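PDB 5M31: appr-1-p processing domain protein from Thermus aquaticus Y51MC23, which is a macro domain protein, a compact single-chain alpha/beta fold in which helices pack against a central mixed beta-sheet. Local coordinates for residues G17-A22 / L43-A48; V28-T33 / F87-H92; V34-K39 / K91-P96; K107-R112 / E144-L149; I121-L126 / V154-P159. One frame throughout, in Å; residues are numbered along the deposited sequence. Where two conformers were deposited one is given.

Contact 1: G17-A22 / L43-A48; sequences GNLLEA and LQFKRA
L20 carries this contact through its two methyl branches, which meet the helix in different ways. CG stands anti to the carbonyl carbon (chi1 -66°), and this turns CD2 over one face of the F45 ring, 3.6 Å from the ring centroid and 17° off its normal, a CH-pi contact. L19 comes from another side: its CD2 lies at the ring edge, in plane, 3.7 Å from F45 CE1, the two side chains crossing at about a right angle. One phenyl ring is thus touched on a face and on its edge by successive leucines of a short 3-10 turn. That turn follows strand 11-15 of the macro domain sheet and opens with an Asx turn, N18 OD1 accepting from L20 N at 2.9 Å. F45, on helix 40-48, also packs on L27 and N29 of strand 26-31. Packing loosens on the solvent side, where L20 CD1 lies against the helix surface, 3.8 Å from A48 CB and 4.0 Å from Q44 CB; Q44 and A48 are both exposed.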
# COMPACT_ATOMS: atom_id res chain seq x y z
N GLY A 17 -9.83 0.34 -12.26
CA GLY A 17 -10.62 -0.81 -11.86
C GLY A 17 -10.67 -1.01 -10.37
O GLY A 17 -10.39 -0.06 -9.58
N ASN A 18 -10.90 -2.27 -9.95
CA ASN A 18 -11.05 -2.60 -8.53
C ASN A 18 -9.72 -3.16 -8.04
O ASN A 18 -9.35 -4.30 -8.40
CB ASN A 18 -12.10 -3.66 -8.31
CG ASN A 18 -12.38 -3.96 -6.82
OD1 ASN A 18 -11.59 -3.65 -5.90
ND2 ASN A 18 -13.53 -4.59 -6.59
N LEU A 19 -9.01 -2.39 -7.25
CA LEU A 19 -7.70 -2.83 -6.74
C LEU A 19 -7.74 -4.21 -6.08
O LEU A 19 -6.78 -5.01 -6.19
CB LEU A 19 -7.20 -1.82 -5.68
CG LEU A 19 -6.03 -2.20 -4.85
CD1 LEU A 19 -4.81 -2.39 -5.74
CD2 LEU A 19 -5.80 -1.10 -3.79
N LEU A 20 -8.85 -4.49 -5.40
CA LEU A 20 -8.99 -5.68 -4.64
C LEU A 20 -9.04 -6.93 -5.51
O LEU A 20 -8.71 -7.98 -5.04
CB LEU A 20 -10.22 -5.64 -3.76
CG LEU A 20 -10.16 -4.59 -2.66
CD1 LEU A 20 -11.34 -4.75 -1.73
CD2 LEU A 20 -8.85 -4.73 -1.93
N GLU A 21 -9.30 -6.75 -6.81
CA GLU A 21 -9.34 -7.84 -7.78
C GLU A 21 -8.04 -8.07 -8.53
O GLU A 21 -7.98 -8.92 -9.42
CB GLU A 21 -10.44 -7.55 -8.79
CG GLU A 21 -11.80 -7.74 -8.20
CD GLU A 21 -12.91 -7.28 -9.12
OE1 GLU A 21 -12.68 -6.93 -10.31
OE2 GLU A 21 -14.04 -7.24 -8.61
N ALA A 22 -7.02 -7.25 -8.24
CA ALA A 22 -5.81 -7.33 -9.00
C ALA A 22 -5.23 -8.77 -8.81
O ALA A 22 -5.09 -9.21 -7.69
CB ALA A 22 -4.83 -6.31 -8.54
N LEU A 43 -11.13 1.07 4.37
CA LEU A 43 -12.44 0.48 4.66
C LEU A 43 -12.71 -0.74 3.78
O LEU A 43 -13.16 -1.79 4.26
CB LEU A 43 -13.55 1.51 4.46
CG LEU A 43 -14.95 0.98 4.72
CD1 LEU A 43 -15.04 0.28 6.06
CD2 LEU A 43 -15.95 2.12 4.66
N GLN A 44 -12.36 -0.64 2.51
CA GLN A 44 -12.58 -1.75 1.58
C GLN A 44 -11.71 -2.94 2.01
O GLN A 44 -12.15 -4.10 2.01
CB GLN A 44 -12.26 -1.35 0.13
CG GLN A 44 -12.92 -0.06 -0.36
CD GLN A 44 -14.40 0.06 -0.03
OE1 GLN A 44 -14.83 0.98 0.71
NE2 GLN A 44 -15.19 -0.82 -0.62
N PHE A 45 -10.46 -2.63 2.37
CA PHE A 45 -9.54 -3.65 2.88
C PHE A 45 -10.01 -4.28 4.17
O PHE A 45 -9.90 -5.49 4.34
CB PHE A 45 -8.10 -3.11 3.00
CG PHE A 45 -7.31 -3.22 1.72
CD1 PHE A 45 -7.42 -2.25 0.74
CD2 PHE A 45 -6.46 -4.27 1.49
CE1 PHE A 45 -6.69 -2.34 -0.45
CE2 PHE A 45 -5.71 -4.34 0.34
CZ PHE A 45 -5.81 -3.41 -0.63
N LYS A 46 -10.54 -3.49 5.10
CA LYS A 46 -11.06 -4.06 6.35
C LYS A 46 -12.12 -5.12 6.08
O LYS A 46 -12.07 -6.21 6.64
CB LYS A 46 -11.66 -3.03 7.23
CG LYS A 46 -12.16 -3.61 8.52
CD LYS A 46 -12.46 -2.54 9.54
CE LYS A 46 -13.62 -1.68 9.14
NZ LYS A 46 -13.89 -0.64 10.17
N ARG A 47 -13.06 -4.76 5.21
CA ARG A 47 -14.20 -5.68 4.82
C ARG A 47 -13.73 -6.93 4.06
O ARG A 47 -14.22 -8.02 4.34
CB ARG A 47 -15.31 -4.87 4.11
CG ARG A 47 -15.85 -3.76 4.99
CD ARG A 47 -17.22 -3.19 4.71
NE ARG A 47 -17.23 -2.22 3.62
CZ ARG A 47 -17.97 -1.12 3.57
NH1 ARG A 47 -18.70 -0.71 4.61
NH2 ARG A 47 -17.93 -0.36 2.48
N ALA A 48 -12.74 -6.79 3.17
CA ALA A 48 -12.26 -7.88 2.32
C ALA A 48 -11.28 -8.76 3.05
O ALA A 48 -11.11 -9.93 2.71
CB ALA A 48 -11.59 -7.30 1.08

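Contact 2: V28-T33 / F87-H92; sequences VNTVNT and FPTKKH
In T30, T33 and T89 alike, chi1 places the hydroxyl in the crowded position between backbone N and carbonyl carbon, in T30 at 44°. This brings T33 OG1 to 3.1 Å from K91 O. In T30 and T89 the methyl is left anti to the carbonyl carbon, and the two CG2 atoms meet at 3.7 Å. F87 has CG anti to its backbone N (chi1 -175°), so that its ring leads away while CB rests 3.6 Å from V28 CG1. The backbones pair as neighbouring parallel strands of the macro domain sheet, 26-31 and 83-88, with T30 opposite F87 and V31 opposite P88. F87 N donates to N29 O at 2.7 Å, nearly along the C=O axis, and V31 N returns a bond to F87 O from above the carbonyl plane. T89 N then donates to V31 O at 3.0 Å. Farther on the chains stay joined: T33 N binds K91 O at 2.9 Å, on a lone pair in the carbonyl plane. The amide ND2 of N32 is held by V36 O, and K90 NZ by H95 O. Water 1 makes a weak bond to V31 O and lies 2.6 Å from T89 OG1, which also bonds to S97. V31 O therefore serves a backbone amide and, weakly, a water, while the side chains of N32 and K90 bond backbone groups in the adjoining loops.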
# COMPACT_ATOMS: atom_id res chain seq x y z
N VAL A 28 -1.32 -3.32 -1.84
CA VAL A 28 -1.07 -2.18 -0.90
C VAL A 28 -2.38 -1.54 -0.45
O VAL A 28 -3.22 -1.16 -1.27
CB VAL A 28 -0.17 -1.12 -1.58
CG1 VAL A 28 0.04 0.06 -0.65
CG2 VAL A 28 1.15 -1.74 -2.00
N ASN A 29 -2.49 -1.40 0.86
CA ASN A 29 -3.59 -0.74 1.56
C ASN A 29 -3.01 0.53 2.16
O ASN A 29 -1.97 0.48 2.78
CB ASN A 29 -4.02 -1.64 2.68
CG ASN A 29 -5.16 -1.10 3.47
OD1 ASN A 29 -5.94 -0.32 2.97
ND2 ASN A 29 -5.36 -1.64 4.64
N THR A 30 -3.69 1.65 1.98
CA THR A 30 -3.20 2.92 2.53
C THR A 30 -3.85 3.13 3.91
O THR A 30 -5.09 3.08 4.05
CB THR A 30 -3.47 4.09 1.56
OG1 THR A 30 -4.79 3.98 1.05
CG2 THR A 30 -2.47 4.10 0.42
N VAL A 31 -3.01 3.29 4.93
CA VAL A 31 -3.48 3.24 6.29
C VAL A 31 -2.99 4.45 7.09
O VAL A 31 -2.24 5.29 6.59
CB VAL A 31 -3.13 1.93 7.02
CG1 VAL A 31 -3.72 0.77 6.25
CG2 VAL A 31 -1.61 1.79 7.17
N ASN A 32 -3.47 4.54 8.29
CA ASN A 32 -2.92 5.48 9.29
C ASN A 32 -2.24 4.67 10.39
O ASN A 32 -2.12 3.43 10.29
CB ASN A 32 -4.03 6.32 9.88
CG ASN A 32 -5.13 5.47 10.53
OD1 ASN A 32 -4.96 4.91 11.60
ND2 ASN A 32 -6.24 5.32 9.81
N THR A 33 -1.70 5.36 11.38
CA THR A 33 -0.89 4.69 12.40
C THR A 33 -1.63 4.51 13.70
O THR A 33 -1.03 4.06 14.68
CB THR A 33 0.41 5.45 12.66
OG1 THR A 33 0.09 6.68 13.34
CG2 THR A 33 1.17 5.69 11.36
N PHE A 87 0.40 0.44 4.15
CA PHE A 87 1.32 1.60 3.84
C PHE A 87 0.76 2.83 4.53
O PHE A 87 -0.25 3.35 4.12
CB PHE A 87 1.29 1.76 2.29
CG PHE A 87 2.21 2.78 1.72
CD1 PHE A 87 2.05 4.12 1.98
CD2 PHE A 87 3.13 2.44 0.77
CE1 PHE A 87 2.84 5.09 1.37
CE2 PHE A 87 3.90 3.39 0.11
CZ PHE A 87 3.77 4.71 0.43
N PRO A 88 1.42 3.31 5.58
CA PRO A 88 0.92 4.50 6.25
C PRO A 88 1.09 5.76 5.39
O PRO A 88 2.17 6.03 4.91
CB PRO A 88 1.78 4.56 7.54
CG PRO A 88 2.38 3.23 7.66
CD PRO A 88 2.57 2.73 6.30
N THR A 89 0.04 6.58 5.23
CA THR A 89 0.18 7.81 4.48
C THR A 89 -0.08 8.98 5.38
O THR A 89 0.00 10.09 4.95
CB THR A 89 -0.81 7.94 3.34
OG1 THR A 89 -2.14 7.94 3.85
CG2 THR A 89 -0.71 6.77 2.35
N LYS A 90 -0.40 8.69 6.61
CA LYS A 90 -0.80 9.72 7.60
C LYS A 90 -0.79 9.11 9.01
O LYS A 90 -0.82 7.85 9.19
CB LYS A 90 -2.18 10.23 7.25
CG LYS A 90 -3.26 9.16 7.41
CD LYS A 90 -4.64 9.63 6.99
CE LYS A 90 -4.74 9.92 5.49
NZ LYS A 90 -6.07 10.53 5.23
N LYS A 91 -0.70 9.97 10.02
CA LYS A 91 -0.71 9.47 11.39
C LYS A 91 -2.13 9.14 11.82
O LYS A 91 -2.45 8.03 12.15
CB LYS A 91 -0.05 10.48 12.33
CG LYS A 91 1.41 10.66 12.03
CD LYS A 91 2.06 11.57 13.03
CE LYS A 91 3.48 11.90 12.62
NZ LYS A 91 3.80 13.08 13.46
N HIS A 92 -3.00 10.15 11.88
CA HIS A 92 -4.34 9.94 12.32
C HIS A 92 -5.25 9.92 11.12
O HIS A 92 -5.02 10.57 10.13
CB HIS A 92 -4.75 11.05 13.30
CG HIS A 92 -6.05 10.80 14.00
ND1 HIS A 92 -7.27 11.09 13.43
CD2 HIS A 92 -6.33 10.39 15.26
CE1 HIS A 92 -8.24 10.86 14.29
NE2 HIS A 92 -7.69 10.39 15.40
O HOH W 1 -4.23 6.43 4.41

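Contact 3: V34-K39 / K91-P96; sequences VGVMGK and KHWRHP
Two loops that leave the C-terminal ends of parallel strands 26-31 and 83-88 in the macro domain sheet meet here at the surface, the second of them folded into a type I beta turn from H92 to H95. Apolar contact centres on W93, whose CG sits between backbone N and carbonyl carbon (chi1 60°). V36 CG1 lies over the face of the five-membered ring, a CH-pi contact 4.0 Å from the centroid and 21° off the normal. V34 comes in differently: its CG2 reaches the indole edge, near the ring plane, 3.9 Å from W93 CD1, while its CG1 packs against the carbonyl K91 O. H92 CE1 and R94 CG both lie over the indole face opposite V36, so the ring is sandwiched between its own turn and the valine. Polar bonding is local on one side and water-mediated on the other. R94 N donates almost straight to H92 ND1 at 3.0 Å, close to the imidazole plane, which fixes the rotation of that ring. K39, its chain bent at chi3, reaches across by way of water 2, which accepts from K39 NZ at 2.9 Å and donates to W93 O at 3.0 Å.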
# COMPACT_ATOMS: atom_id res chain seq x y z
N VAL A 34 -2.89 4.89 13.75
CA VAL A 34 -3.68 4.80 14.99
C VAL A 34 -4.69 3.65 15.08
O VAL A 34 -5.39 3.52 16.07
CB VAL A 34 -4.31 6.18 15.36
CG1 VAL A 34 -3.21 7.22 15.39
CG2 VAL A 34 -5.41 6.59 14.39
N GLY A 35 -4.72 2.77 14.08
CA GLY A 35 -5.40 1.49 14.21
C GLY A 35 -6.83 1.53 13.77
O GLY A 35 -7.63 0.71 14.21
N VAL A 36 -7.15 2.44 12.85
CA VAL A 36 -8.50 2.59 12.33
C VAL A 36 -8.55 2.40 10.81
O VAL A 36 -7.74 2.98 10.06
CB VAL A 36 -9.00 4.00 12.72
CG1 VAL A 36 -10.28 4.36 11.98
CG2 VAL A 36 -9.19 4.06 14.22
N MET A 37 -9.46 1.55 10.34
CA MET A 37 -9.70 1.44 8.90
C MET A 37 -11.15 1.77 8.68
O MET A 37 -11.99 0.89 8.62
CB MET A 37 -9.37 0.01 8.38
CG MET A 37 -7.89 -0.33 8.46
SD MET A 37 -7.64 -1.75 7.34
CE MET A 37 -6.04 -2.27 7.95
N GLY A 38 -11.44 3.06 8.58
CA GLY A 38 -12.85 3.52 8.62
C GLY A 38 -13.39 4.05 7.30
O GLY A 38 -14.62 4.29 7.17
N LYS A 39 -12.51 4.46 6.41
CA LYS A 39 -12.97 5.10 5.17
C LYS A 39 -12.05 4.83 4.03
O LYS A 39 -10.94 4.33 4.22
CB LYS A 39 -13.09 6.64 5.36
CG LYS A 39 -11.77 7.38 5.10
CD LYS A 39 -11.96 8.89 5.10
CE LYS A 39 -11.90 9.45 6.51
NZ LYS A 39 -11.80 10.94 6.50
N LYS A 91 -0.70 9.97 10.02
CA LYS A 91 -0.71 9.47 11.39
C LYS A 91 -2.13 9.14 11.82
O LYS A 91 -2.45 8.03 12.15
CB LYS A 91 -0.05 10.48 12.33
CG LYS A 91 1.41 10.66 12.03
CD LYS A 91 2.06 11.57 13.03
CE LYS A 91 3.48 11.90 12.62
NZ LYS A 91 3.80 13.08 13.46
N HIS A 92 -3.00 10.15 11.88
CA HIS A 92 -4.34 9.94 12.32
C HIS A 92 -5.25 9.92 11.12
O HIS A 92 -5.02 10.57 10.13
CB HIS A 92 -4.75 11.05 13.30
CG HIS A 92 -6.05 10.80 14.00
ND1 HIS A 92 -7.27 11.09 13.43
CD2 HIS A 92 -6.33 10.39 15.26
CE1 HIS A 92 -8.24 10.86 14.29
NE2 HIS A 92 -7.69 10.39 15.40
N TRP A 93 -6.35 9.22 11.27
CA TRP A 93 -7.25 9.05 10.16
C TRP A 93 -7.93 10.33 9.71
O TRP A 93 -8.32 10.45 8.57
CB TRP A 93 -8.25 7.94 10.46
CG TRP A 93 -9.10 8.14 11.64
CD1 TRP A 93 -8.87 7.68 12.89
CD2 TRP A 93 -10.34 8.79 11.67
NE1 TRP A 93 -9.90 7.93 13.67
CE2 TRP A 93 -10.82 8.67 12.97
CE3 TRP A 93 -11.10 9.51 10.74
CZ2 TRP A 93 -12.00 9.20 13.36
CZ3 TRP A 93 -12.26 10.02 11.11
CH2 TRP A 93 -12.72 9.89 12.41
N ARG A 94 -8.03 11.34 10.58
CA ARG A 94 -8.55 12.64 10.18
C ARG A 94 -7.60 13.55 9.42
O ARG A 94 -8.05 14.58 8.87
CB ARG A 94 -9.09 13.41 11.38
CG ARG A 94 -10.39 12.81 11.84
CD ARG A 94 -11.25 13.77 12.58
NE ARG A 94 -10.83 13.87 13.98
CZ ARG A 94 -11.21 13.02 14.94
NH1 ARG A 94 -12.04 12.02 14.64
NH2 ARG A 94 -10.78 13.17 16.19
N HIS A 95 -6.31 13.28 9.51
CA HIS A 95 -5.31 14.08 8.85
C HIS A 95 -5.34 13.79 7.38
O HIS A 95 -5.70 12.71 6.99
CB HIS A 95 -3.91 13.70 9.33
CG HIS A 95 -3.70 13.91 10.80
ND1 HIS A 95 -2.63 13.36 11.48
CD2 HIS A 95 -4.34 14.69 11.69
CE1 HIS A 95 -2.67 13.74 12.74
NE2 HIS A 95 -3.70 14.55 12.90
N PRO A 96 -4.90 14.73 6.58
CA PRO A 96 -4.74 14.43 5.14
C PRO A 96 -3.55 13.49 4.96
O PRO A 96 -2.72 13.39 5.84
CB PRO A 96 -4.39 15.81 4.53
CG PRO A 96 -3.96 16.64 5.66
CD PRO A 96 -4.59 16.12 6.92
O HOH W 2 -9.28 12.39 6.50

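Contact 4: K107-R112 / E144-L149; sequences KDLVCR and EALEAL
V110 projects between two leucines and presents a different methyl to each. Its CG2, anti to the carbonyl carbon, slides past L146 in the opposite direction and comes 3.7 Å from L146 CD2; its CG1, anti to the backbone N (chi1 168°), crosses L149 obliquely, 3.8 Å from L149 CD2. The same CG2 also rests 3.5 Å from the carbonyl A145 O, so the valine packs on backbone as well as side chain. One residue earlier, L109 crosses L146 at about a right angle, with its CD2 4.1 Å from L146 CD1. L146 thus splits its branches, CD2 to V110 and CD1 to L109. All the contacts across the two segments are van der Waals in kind. On their inner side L109 touches F85 and I121, and L146 touches L123, all residues of sheet strands. L149 continues the packing onto I113 and Q114 of helix 99-116. Helices 99-116 and 135-146 therefore lie side by side on one face of the sheet, the layered alpha/beta packing characteristic of the macro domain.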
# COMPACT_ATOMS: atom_id res chain seq x y z
N LYS A 107 9.99 4.26 -0.41
CA LYS A 107 11.28 3.68 -0.11
C LYS A 107 11.08 2.36 0.63
O LYS A 107 11.74 1.35 0.31
CB LYS A 107 12.15 4.64 0.73
CG LYS A 107 12.62 5.89 0.00
CD LYS A 107 13.83 6.52 0.70
CE LYS A 107 14.64 7.41 -0.24
NZ LYS A 107 14.02 8.74 -0.48
N ASP A 108 10.21 2.33 1.63
CA ASP A 108 10.03 1.10 2.37
C ASP A 108 9.30 0.06 1.58
O ASP A 108 9.44 -1.13 1.81
CB ASP A 108 9.32 1.33 3.68
CG ASP A 108 9.63 0.25 4.69
OD1 ASP A 108 10.81 -0.14 4.80
OD2 ASP A 108 8.70 -0.30 5.29
N LEU A 109 8.48 0.51 0.65
CA LEU A 109 7.77 -0.43 -0.25
C LEU A 109 8.76 -1.23 -1.07
O LEU A 109 8.64 -2.47 -1.18
CB LEU A 109 6.84 0.34 -1.14
CG LEU A 109 6.00 -0.48 -2.13
CD1 LEU A 109 5.21 -1.53 -1.41
CD2 LEU A 109 5.09 0.48 -2.86
N VAL A 110 9.75 -0.57 -1.62
CA VAL A 110 10.82 -1.22 -2.33
C VAL A 110 11.51 -2.21 -1.40
O VAL A 110 11.68 -3.41 -1.77
CB VAL A 110 11.83 -0.24 -2.89
CG1 VAL A 110 13.10 -0.92 -3.39
CG2 VAL A 110 11.15 0.55 -4.00
N CYS A 111 11.85 -1.78 -0.19
CA CYS A 111 12.47 -2.68 0.81
C CYS A 111 11.67 -3.96 1.03
O CYS A 111 12.23 -5.06 1.02
CB CYS A 111 12.63 -1.97 2.14
SG CYS A 111 13.79 -0.61 2.02
N ARG A 112 10.36 -3.85 1.24
CA ARG A 112 9.55 -5.02 1.61
C ARG A 112 9.37 -5.93 0.40
O ARG A 112 9.34 -7.15 0.56
CB ARG A 112 8.17 -4.64 2.10
CG ARG A 112 8.06 -4.14 3.54
CD ARG A 112 9.13 -4.58 4.51
NE ARG A 112 8.95 -5.94 5.02
CZ ARG A 112 8.09 -6.29 5.98
NH1 ARG A 112 7.46 -5.36 6.66
NH2 ARG A 112 7.91 -7.58 6.30
N GLU A 144 9.62 6.93 -10.07
CA GLU A 144 11.00 6.99 -9.59
C GLU A 144 11.34 5.81 -8.69
O GLU A 144 12.40 5.19 -8.82
CB GLU A 144 11.23 8.26 -8.80
CG GLU A 144 11.41 9.49 -9.65
CD GLU A 144 12.08 10.60 -8.88
OE1 GLU A 144 13.20 11.00 -9.28
OE2 GLU A 144 11.50 11.05 -7.85
N ALA A 145 10.45 5.54 -7.74
CA ALA A 145 10.69 4.44 -6.78
C ALA A 145 10.61 3.05 -7.41
O ALA A 145 11.43 2.17 -7.12
CB ALA A 145 9.74 4.56 -5.60
N LEU A 146 9.64 2.83 -8.29
CA LEU A 146 9.19 1.46 -8.59
C LEU A 146 9.47 1.03 -10.03
O LEU A 146 9.01 -0.04 -10.46
CB LEU A 146 7.70 1.32 -8.33
CG LEU A 146 7.19 1.58 -6.93
CD1 LEU A 146 5.72 1.16 -6.84
CD2 LEU A 146 8.01 0.84 -5.88
N GLU A 147 10.23 1.83 -10.76
CA GLU A 147 10.81 1.35 -12.02
C GLU A 147 12.24 0.81 -11.79
O GLU A 147 12.80 0.12 -12.66
CB GLU A 147 10.76 2.46 -13.08
CG GLU A 147 9.35 2.72 -13.59
CD GLU A 147 9.24 3.92 -14.52
OE1 GLU A 147 10.28 4.58 -14.77
OE2 GLU A 147 8.11 4.22 -14.99
N ALA A 148 12.78 1.02 -10.58
CA ALA A 148 14.05 0.40 -10.17
C ALA A 148 13.86 -0.98 -9.46
O ALA A 148 14.66 -1.36 -8.60
CB ALA A 148 14.82 1.35 -9.26
N LEU A 149 12.79 -1.69 -9.83
CA LEU A 149 12.54 -3.04 -9.35
C LEU A 149 12.64 -4.01 -10.52
O LEU A 149 11.70 -4.12 -11.37
CB LEU A 149 11.14 -3.16 -8.78
CG LEU A 149 10.85 -2.40 -7.48
CD1 LEU A 149 9.42 -2.67 -7.12
CD2 LEU A 149 11.78 -2.89 -6.37

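Contact 5: I121-L126 / V154-P159; sequences IALPPL and VWVYEP
L123 and V154 form the apolar centre, their side chains crossing obliquely with L123 CD1 3.7 Å from V154 CG1. I121 lies alongside V154 and points the same way, its CG2 4.2 Å from V154 CG1; V156 joins this face, which helix 135-146 covers through L146 and W135. A122 and W155 point to the other face, where Y157 CE1 comes 3.9 Å from A122 CB. Between the faces the strand segments 121-123 and 154-157 run parallel, 18° apart, and belong to a beta-alpha-beta unit whose helix is 135-146. Their backbone bonds alternate: W155 N to I121 O, L123 N to W155 O at 2.8 Å, and Y157 N to L123 O, also 2.8 Å and almost straight at 178°. Past the strand ends P125 CB packs 3.9 Å from P159 CD. P125 CD lies 3.0 Å from Y157 O. At the polar edge E158 turns away from P125 and forms a salt bridge with K139, while its backbone O hydrogen-bonds a glycerol. Since P125 has no N-H to give Y157 O, the regular pairing stops there and proline packing takes over.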
# COMPACT_ATOMS: atom_id res chain seq x y z
N ILE A 121 2.63 -6.79 -7.63
CA ILE A 121 2.04 -5.97 -6.57
C ILE A 121 1.14 -4.93 -7.22
O ILE A 121 1.41 -4.46 -8.33
CB ILE A 121 3.13 -5.30 -5.69
CG1 ILE A 121 2.55 -4.65 -4.45
CG2 ILE A 121 4.00 -4.38 -6.52
CD1 ILE A 121 3.58 -4.46 -3.33
N ALA A 122 0.06 -4.59 -6.53
CA ALA A 122 -0.86 -3.55 -6.96
C ALA A 122 -1.06 -2.54 -5.84
O ALA A 122 -1.15 -2.93 -4.69
CB ALA A 122 -2.22 -4.11 -7.37
N LEU A 123 -1.18 -1.30 -6.26
CA LEU A 123 -1.26 -0.15 -5.38
C LEU A 123 -2.42 0.74 -5.77
O LEU A 123 -2.73 0.89 -6.95
CB LEU A 123 -0.07 0.76 -5.62
CG LEU A 123 1.32 0.71 -5.29
CD1 LEU A 123 1.94 -0.40 -6.11
CD2 LEU A 123 1.90 2.09 -5.57
N PRO A 124 -3.04 1.40 -4.78
CA PRO A 124 -3.88 2.54 -5.05
C PRO A 124 -3.04 3.78 -5.33
O PRO A 124 -1.86 3.76 -5.16
CB PRO A 124 -4.68 2.69 -3.74
CG PRO A 124 -3.77 2.21 -2.70
CD PRO A 124 -2.81 1.24 -3.33
N PRO A 125 -3.70 4.93 -5.57
CA PRO A 125 -2.88 6.09 -5.93
C PRO A 125 -2.27 6.86 -4.71
O PRO A 125 -2.06 8.06 -4.78
CB PRO A 125 -3.83 6.96 -6.75
CG PRO A 125 -5.21 6.46 -6.47
CD PRO A 125 -5.10 5.04 -6.00
N LEU A 126 -2.01 6.14 -3.63
CA LEU A 126 -1.36 6.65 -2.41
C LEU A 126 -1.83 8.02 -1.93
O LEU A 126 -1.02 8.89 -1.69
CB LEU A 126 0.15 6.62 -2.54
CG LEU A 126 0.66 5.25 -3.03
CD1 LEU A 126 2.16 5.25 -3.18
CD2 LEU A 126 0.28 4.12 -2.10
N VAL A 154 4.27 -4.18 -11.48
CA VAL A 154 3.63 -3.22 -10.59
C VAL A 154 2.42 -2.61 -11.29
O VAL A 154 2.54 -2.10 -12.42
CB VAL A 154 4.55 -2.05 -10.24
CG1 VAL A 154 3.91 -1.17 -9.19
CG2 VAL A 154 5.90 -2.55 -9.77
N TRP A 155 1.28 -2.71 -10.63
CA TRP A 155 0.06 -2.17 -11.16
C TRP A 155 -0.43 -1.10 -10.26
O TRP A 155 -0.52 -1.29 -9.03
CB TRP A 155 -0.97 -3.26 -11.27
CG TRP A 155 -0.48 -4.35 -12.09
CD1 TRP A 155 0.27 -5.42 -11.67
CD2 TRP A 155 -0.48 -4.39 -13.51
NE1 TRP A 155 0.63 -6.18 -12.75
CE2 TRP A 155 0.16 -5.58 -13.89
CE3 TRP A 155 -1.04 -3.57 -14.51
CZ2 TRP A 155 0.27 -5.95 -15.22
CZ3 TRP A 155 -0.97 -3.96 -15.77
CH2 TRP A 155 -0.27 -5.12 -16.14
N VAL A 156 -0.62 0.09 -10.83
CA VAL A 156 -1.07 1.21 -10.05
C VAL A 156 -2.42 1.59 -10.52
O VAL A 156 -2.65 1.79 -11.71
CB VAL A 156 -0.12 2.44 -10.11
CG1 VAL A 156 -0.58 3.51 -9.12
CG2 VAL A 156 1.33 2.00 -9.83
N TYR A 157 -3.37 1.58 -9.59
CA TYR A 157 -4.72 1.93 -9.89
C TYR A 157 -4.91 3.44 -9.79
O TYR A 157 -4.55 4.05 -8.78
CB TYR A 157 -5.66 1.13 -8.98
CG TYR A 157 -5.81 -0.30 -9.39
CD1 TYR A 157 -4.73 -1.21 -9.34
CD2 TYR A 157 -6.98 -0.74 -10.01
CE1 TYR A 157 -4.87 -2.51 -9.76
CE2 TYR A 157 -7.14 -2.05 -10.39
CZ TYR A 157 -6.07 -2.91 -10.36
OH TYR A 157 -6.21 -4.17 -10.84
N GLU A 158 -5.45 4.03 -10.87
CA GLU A 158 -5.54 5.48 -11.00
C GLU A 158 -6.71 5.98 -10.15
O GLU A 158 -7.64 5.23 -9.92
CB GLU A 158 -5.76 5.85 -12.47
CG GLU A 158 -4.53 5.68 -13.36
CD GLU A 158 -3.88 7.02 -13.74
OE1 GLU A 158 -2.79 6.99 -14.33
OE2 GLU A 158 -4.46 8.10 -13.44
N PRO A 159 -6.63 7.25 -9.67
CA PRO A 159 -7.77 7.87 -8.91
C PRO A 159 -9.13 7.85 -9.62
O PRO A 159 -9.17 8.12 -10.82
CB PRO A 159 -7.33 9.33 -8.71
CG PRO A 159 -5.88 9.38 -9.02
CD PRO A 159 -5.57 8.23 -9.96

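Contacts 2 and 5 belong to one sheet, where strands 26-31 and 120-123 are neighbours and V28 N lies 2.9 Å from A122 O, a probable hydrogen bond; their centres are about 15 Å apart. Contact 1 touches both, with L19 CD1 3.5 Å from A122 CB and F45 CZ 3.5 Å from V28 O. Contact 3 continues contact 2 into the loops, sharing K91 and H92, centres about 7 Å apart. Contact 4 lies about 22 Å from contact 1, centre to centre, and touches contact 5, L146 CD1 lying 3.8 Å from V154 CG1. Glycerol molecules, probably from the crystallisation liquor, lie about 4 Å from the side chains of L19 and P124 and, elsewhere, of W93.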